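Local coordinates for Bcl-2-like protein FPV039 (Fowlpox virus, PDB 5TZP) that inhibits apoptosis of the infected host cell by sequestering and inactivating proapoptotic Bcl-2 proteins, including BAX and BAK1, at residues W133-D136 against Q137-N141; A125-S128 against K129-W133. All blocks are in the same frame, centred on the assembly; numbering follows the deposited sequence.

Overall arrangement
Both contacts are local and lie on the last long helix of this all-helical Bcl-2 fold, helix 115-136. Contact 2 comes first along the chain, at a kink where residues 125-128 hand over to 129-133, and contact 1 follows at the helix C-terminus, where the chain turns into a 3-10 segment. They share W133, their centres are about 10 Å apart, and F134 CD2 of contact 1 packs on L127 CD2 of contact 2 at 3.8 Å. Both touch T15 of helix 14-32. A125 belongs to the BH2 motif, so together they carry the chain from that motif to the end of the helix.

Contact 1 (W133-D136 against Q137-N141); sequences WFID and QDYWN
W133 and F134 both have CG anti to the backbone N, which brings the W133 ring to Q137 and the F134 ring to Y139 and W140. Q137 carries CG anti to its carbonyl carbon (chi1 -73°), which sets CG over the six-membered ring of W133, a CH-pi contact 3.6 Å from the centroid; a bend at chi2 then swings the amide across the indole. The amide plane lies only 16° from the indole plane, an arrangement that suits a flexible side chain with a flat polar end. Water 1 receives a hydrogen bond from Q137 NE2 and donates to W133 O and D136 OD2, tying amide, carbonyl and carboxylate together.

F134, buried and wholly apolar, is the hub of an aromatic cluster. The CA of Y139 sits over one of its faces, and the Y139 ring turns its edge toward F134 in an offset edge-to-face pair, planes at 88°. F134 in turn points its own edge at the five-membered ring of W140, whose broad face suits it, with centroids 5.1 Å apart. Exposed I135 gives Y139 an apolar flank, CG1 lying 4.0 Å from Y139 CE1.

The backbone closes as a Schellman motif: D138 adopts positive phi, Y139 N donates to F134 O at 2.9 Å, and D138 N reaches I135 O, also at 2.9 Å. Q137 N still keeps the helical bond to W133 O at 3.0 Å.

The indole of W140 also supplies an N-H, NE1, for I18 O of helix 14-32 and packs on M22 and I23, while F134 touches T15. On helix 88-105, W88 donates its NE1 to Q137 OE1 and meets the W133 ring, so the end of helix 115-136 is joined to both helices.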
loop_
_atom_site.group_PDB
_atom_site.type_symbol
_atom_site.label_atom_id
_atom_site.label_comp_id
_atom_site.label_asym_id
_atom_site.label_seq_id
_atom_site.Cartn_x
_atom_site.Cartn_y
_atom_site.Cartn_z
ATOM N N TRP A 133 10.674 -13.578 -1.145
ATOM C CA TRP A 133 11.126 -12.436 -0.336
ATOM C C TRP A 133 10.203 -12.199 0.843
ATOM O O TRP A 133 10.658 -12.046 1.978
ATOM C CB TRP A 133 11.255 -11.159 -1.214
ATOM C CG TRP A 133 11.710 -9.951 -0.508
ATOM C CD1 TRP A 133 12.958 -9.521 -0.411
ATOM C CD2 TRP A 133 10.892 -9.002 0.193
ATOM N NE1 TRP A 133 13.014 -8.336 0.295
ATOM C CE2 TRP A 133 11.752 -7.992 0.690
ATOM C CE3 TRP A 133 9.523 -8.878 0.393
ATOM C CZ2 TRP A 133 11.270 -6.912 1.445
ATOM C CZ3 TRP A 133 9.049 -7.781 1.115
ATOM C CH2 TRP A 133 9.902 -6.821 1.618
ATOM N N PHE A 134 8.899 -12.201 0.601
ATOM C CA PHE A 134 7.913 -11.942 1.654
ATOM C C PHE A 134 7.937 -12.995 2.733
ATOM O O PHE A 134 7.965 -12.659 3.931
ATOM C CB PHE A 134 6.550 -11.783 1.001
ATOM C CG PHE A 134 5.425 -11.432 1.941
ATOM C CD1 PHE A 134 5.411 -10.232 2.642
ATOM C CD2 PHE A 134 4.389 -12.289 2.138
ATOM C CE1 PHE A 134 4.258 -9.896 3.428
ATOM C CE2 PHE A 134 3.304 -11.964 2.954
ATOM C CZ PHE A 134 3.258 -10.779 3.589
ATOM N N ILE A 135 7.988 -14.264 2.343
ATOM C CA ILE A 135 8.078 -15.324 3.339
ATOM C C ILE A 135 9.361 -15.179 4.134
ATOM O O ILE A 135 9.393 -15.345 5.375
ATOM C CB ILE A 135 7.997 -16.698 2.624
ATOM C CG1 ILE A 135 6.613 -16.859 1.995
ATOM C CG2 ILE A 135 8.352 -17.829 3.596
ATOM C CD1 ILE A 135 6.554 -18.008 0.992
ATOM N N ASP A 136 10.447 -14.839 3.472
ATOM C CA ASP A 136 11.742 -14.736 4.146
ATOM C C ASP A 136 11.838 -13.554 5.103
ATOM O O ASP A 136 12.661 -13.556 6.033
ATOM C CB ASP A 136 12.840 -14.721 3.081
ATOM C CG ASP A 136 14.178 -14.670 3.678
ATOM O OD1 ASP A 136 14.558 -15.715 4.270
ATOM O OD2 ASP A 136 14.747 -13.558 3.635
ATOM N N GLN A 137 11.022 -12.529 4.892
ATOM C CA GLN A 137 10.819 -11.426 5.790
ATOM C C GLN A 137 10.020 -11.826 7.018
ATOM O O GLN A 137 9.731 -10.994 7.873
ATOM C CB GLN A 137 10.113 -10.281 5.094
ATOM C CG GLN A 137 11.009 -9.496 4.078
ATOM C CD GLN A 137 12.166 -8.851 4.757
ATOM O OE1 GLN A 137 11.967 -8.028 5.647
ATOM N NE2 GLN A 137 13.376 -9.163 4.328
ATOM N N ASP A 138 9.644 -13.102 7.120
ATOM C CA ASP A 138 8.627 -13.559 8.105
ATOM C C ASP A 138 7.333 -12.760 7.940
ATOM O O ASP A 138 6.766 -12.223 8.883
ATOM C CB ASP A 138 9.149 -13.546 9.561
ATOM C CG ASP A 138 8.202 -14.152 10.555
ATOM O OD1 ASP A 138 7.341 -15.025 10.178
ATOM O OD2 ASP A 138 8.296 -13.676 11.725
ATOM N N TYR A 139 6.898 -12.678 6.674
ATOM C CA TYR A 139 5.662 -12.018 6.290
ATOM C C TYR A 139 5.771 -10.562 6.722
ATOM O O TYR A 139 6.739 -9.858 6.396
ATOM C CB TYR A 139 4.452 -12.800 6.842
ATOM C CG TYR A 139 4.514 -14.258 6.545
ATOM C CD1 TYR A 139 4.124 -14.758 5.310
ATOM C CD2 TYR A 139 5.106 -15.110 7.413
ATOM C CE1 TYR A 139 4.191 -16.126 5.042
ATOM C CE2 TYR A 139 5.199 -16.462 7.133
ATOM C CZ TYR A 139 4.755 -16.933 5.933
ATOM O OH TYR A 139 4.862 -18.315 5.749
ATOM N N TRP A 140 4.810 -10.040 7.471
ATOM C CA TRP A 140 4.779 -8.625 7.842
ATOM C C TRP A 140 5.789 -8.302 8.939
ATOM O O TRP A 140 6.058 -7.126 9.139
ATOM C CB TRP A 140 3.364 -8.165 8.240
ATOM C CG TRP A 140 2.385 -8.313 7.128
ATOM C CD1 TRP A 140 1.549 -9.363 6.953
ATOM C CD2 TRP A 140 2.220 -7.399 6.074
ATOM N NE1 TRP A 140 0.815 -9.112 5.784
ATOM C CE2 TRP A 140 1.227 -7.932 5.236
ATOM C CE3 TRP A 140 2.799 -6.172 5.751
ATOM C CZ2 TRP A 140 0.781 -7.241 4.082
ATOM C CZ3 TRP A 140 2.347 -5.480 4.661
ATOM C CH2 TRP A 140 1.383 -6.046 3.795
ATOM N N ASN A 141 6.415 -9.305 9.568
ATOM C CA ASN A 141 7.372 -9.001 10.623
ATOM C C ASN A 141 8.451 -8.066 10.122
ATOM O O ASN A 141 8.977 -7.244 10.897
ATOM C CB ASN A 141 7.961 -10.319 11.170
ATOM C CG ASN A 141 8.657 -10.086 12.452
ATOM O OD1 ASN A 141 9.917 -9.963 12.488
ATOM N ND2 ASN A 141 7.912 -10.031 13.491
HETATM O O HOH W 1 13.498 -11.289 2.349
#

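Contact 2 (A125-S128 against K129-W133); sequences AILS and KYRSW
I126 and Y130, with L127 and R131, are the i to i+4 pairs at a kink in helix 115-136 of the Bcl-2 fold, just beyond the BH2 motif that includes A125. Among the backbone bonds, Y130 N donates to I126 O at 2.8 Å and keeps one helical link intact. In the next pair the direct bond is replaced by water 2, which donates to L127 O at 2.9 Å and accepts from R131 N at 3.1 Å. Beyond it, S132 N and W133 N make no bond to the turn before. A solvent molecule is thus inserted into the helix, in keeping with the phi values of K129 and Y130, which depart from those of a regular helix (-121° and -126°).

The side-chain packing rests on L127 and R131. R131 extends with CG anti to the backbone N and then bends at chi3, bringing one face of its guanidinium over L127 CB, with NH2 4.1 Å away. L127 CD2 packs on the base of the arginine, 4.2 Å from R131 CB, while the chain is long enough to carry the charged end on to a salt bridge with D13. The side chains of L127 and R131 both touch T15 of helix 14-32.

The polar ends find partners outside the segments. S128 OG sits between its own N and carbonyl carbon (chi1 65°), from where it bonds back to D124 O, as a small hydroxyl on an exposed helix face can. Y130 carries its hydroxyl to L82 O, and its side chain touches I86; at its near end, Y130 CB lies 3.2 Å from I126 O.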
loop_
_atom_site.group_PDB
_atom_site.type_symbol
_atom_site.label_atom_id
_atom_site.label_comp_id
_atom_site.label_asym_id
_atom_site.label_seq_id
_atom_site.Cartn_x
_atom_site.Cartn_y
_atom_site.Cartn_z
ATOM N N ALA A 125 0.579 -8.057 -6.957
ATOM C CA ALA A 125 1.825 -7.422 -7.403
ATOM C C ALA A 125 2.997 -7.804 -6.508
ATOM O O ALA A 125 4.128 -7.983 -7.000
ATOM C CB ALA A 125 1.667 -5.899 -7.434
ATOM N N ILE A 126 2.785 -7.922 -5.202
ATOM C CA ILE A 126 3.812 -8.402 -4.288
ATOM C C ILE A 126 4.141 -9.849 -4.554
ATOM O O ILE A 126 5.329 -10.232 -4.756
ATOM C CB ILE A 126 3.398 -8.198 -2.843
ATOM C CG1 ILE A 126 3.318 -6.690 -2.588
ATOM C CG2 ILE A 126 4.435 -8.833 -1.902
ATOM C CD1 ILE A 126 2.802 -6.325 -1.201
ATOM N N LEU A 127 3.122 -10.696 -4.593
ATOM C CA LEU A 127 3.378 -12.156 -4.552
ATOM C C LEU A 127 3.693 -12.757 -5.912
ATOM O O LEU A 127 4.334 -13.802 -5.975
ATOM C CB LEU A 127 2.280 -12.893 -3.808
ATOM C CG LEU A 127 2.050 -12.479 -2.373
ATOM C CD1 LEU A 127 0.855 -13.225 -1.846
ATOM C CD2 LEU A 127 3.268 -12.698 -1.493
ATOM N N SER A 128 3.343 -12.064 -6.998
ATOM C CA SER A 128 3.666 -12.610 -8.299
ATOM C C SER A 128 5.162 -12.680 -8.541
ATOM O O SER A 128 5.631 -13.604 -9.247
ATOM C CB SER A 128 2.951 -11.878 -9.424
ATOM O OG SER A 128 3.419 -10.563 -9.455
ATOM N N LYS A 129 5.915 -11.756 -7.983
ATOM C CA LYS A 129 7.359 -11.750 -8.189
ATOM C C LYS A 129 8.177 -11.862 -6.907
ATOM O O LYS A 129 9.378 -12.202 -6.980
ATOM C CB LYS A 129 7.734 -10.416 -8.857
ATOM C CG LYS A 129 7.278 -10.378 -10.339
ATOM C CD LYS A 129 7.745 -9.121 -11.090
ATOM C CE LYS A 129 7.527 -9.309 -12.640
ATOM N NZ LYS A 129 7.736 -8.025 -13.403
ATOM N N TYR A 130 7.601 -11.587 -5.749
ATOM C CA TYR A 130 8.340 -11.456 -4.502
ATOM C C TYR A 130 7.805 -12.357 -3.404
ATOM O O TYR A 130 8.007 -12.037 -2.238
ATOM C CB TYR A 130 8.410 -10.005 -4.030
ATOM C CG TYR A 130 8.941 -9.113 -5.113
ATOM C CD1 TYR A 130 10.282 -9.053 -5.415
ATOM C CD2 TYR A 130 8.057 -8.368 -5.870
ATOM C CE1 TYR A 130 10.735 -8.238 -6.434
ATOM C CE2 TYR A 130 8.508 -7.554 -6.877
ATOM C CZ TYR A 130 9.845 -7.513 -7.127
ATOM O OH TYR A 130 10.290 -6.772 -8.192
ATOM N N ARG A 131 7.156 -13.492 -3.738
ATOM C CA ARG A 131 6.633 -14.393 -2.693
ATOM C C ARG A 131 7.725 -14.933 -1.790
ATOM O O ARG A 131 7.583 -14.914 -0.554
ATOM C CB ARG A 131 5.786 -15.505 -3.327
ATOM C CG ARG A 131 5.263 -16.550 -2.376
ATOM C CD ARG A 131 4.551 -17.733 -3.075
ATOM N NE ARG A 131 3.413 -17.324 -3.864
ATOM C CZ ARG A 131 2.155 -17.235 -3.420
ATOM N NH1 ARG A 131 1.819 -17.548 -2.155
ATOM N NH2 ARG A 131 1.217 -16.852 -4.273
ATOM N N SER A 132 8.867 -15.368 -2.328
ATOM C CA SER A 132 9.941 -15.884 -1.485
ATOM C C SER A 132 10.537 -14.804 -0.603
ATOM O O SER A 132 10.832 -15.024 0.586
ATOM C CB SER A 132 11.002 -16.491 -2.406
ATOM O OG SER A 132 10.481 -17.712 -2.826
ATOM N N TRP A 133 10.674 -13.578 -1.145
ATOM C CA TRP A 133 11.126 -12.436 -0.336
ATOM C C TRP A 133 10.203 -12.199 0.843
ATOM O O TRP A 133 10.658 -12.046 1.978
ATOM C CB TRP A 133 11.255 -11.159 -1.214
ATOM C CG TRP A 133 11.710 -9.951 -0.508
ATOM C CD1 TRP A 133 12.958 -9.521 -0.411
ATOM C CD2 TRP A 133 10.892 -9.002 0.193
ATOM N NE1 TRP A 133 13.014 -8.336 0.295
ATOM C CE2 TRP A 133 11.752 -7.992 0.690
ATOM C CE3 TRP A 133 9.523 -8.878 0.393
ATOM C CZ2 TRP A 133 11.270 -6.912 1.445
ATOM C CZ3 TRP A 133 9.049 -7.781 1.115
ATOM C CH2 TRP A 133 9.902 -6.821 1.618
HETATM O O HOH W 2 6.984 -14.775 -6.575
#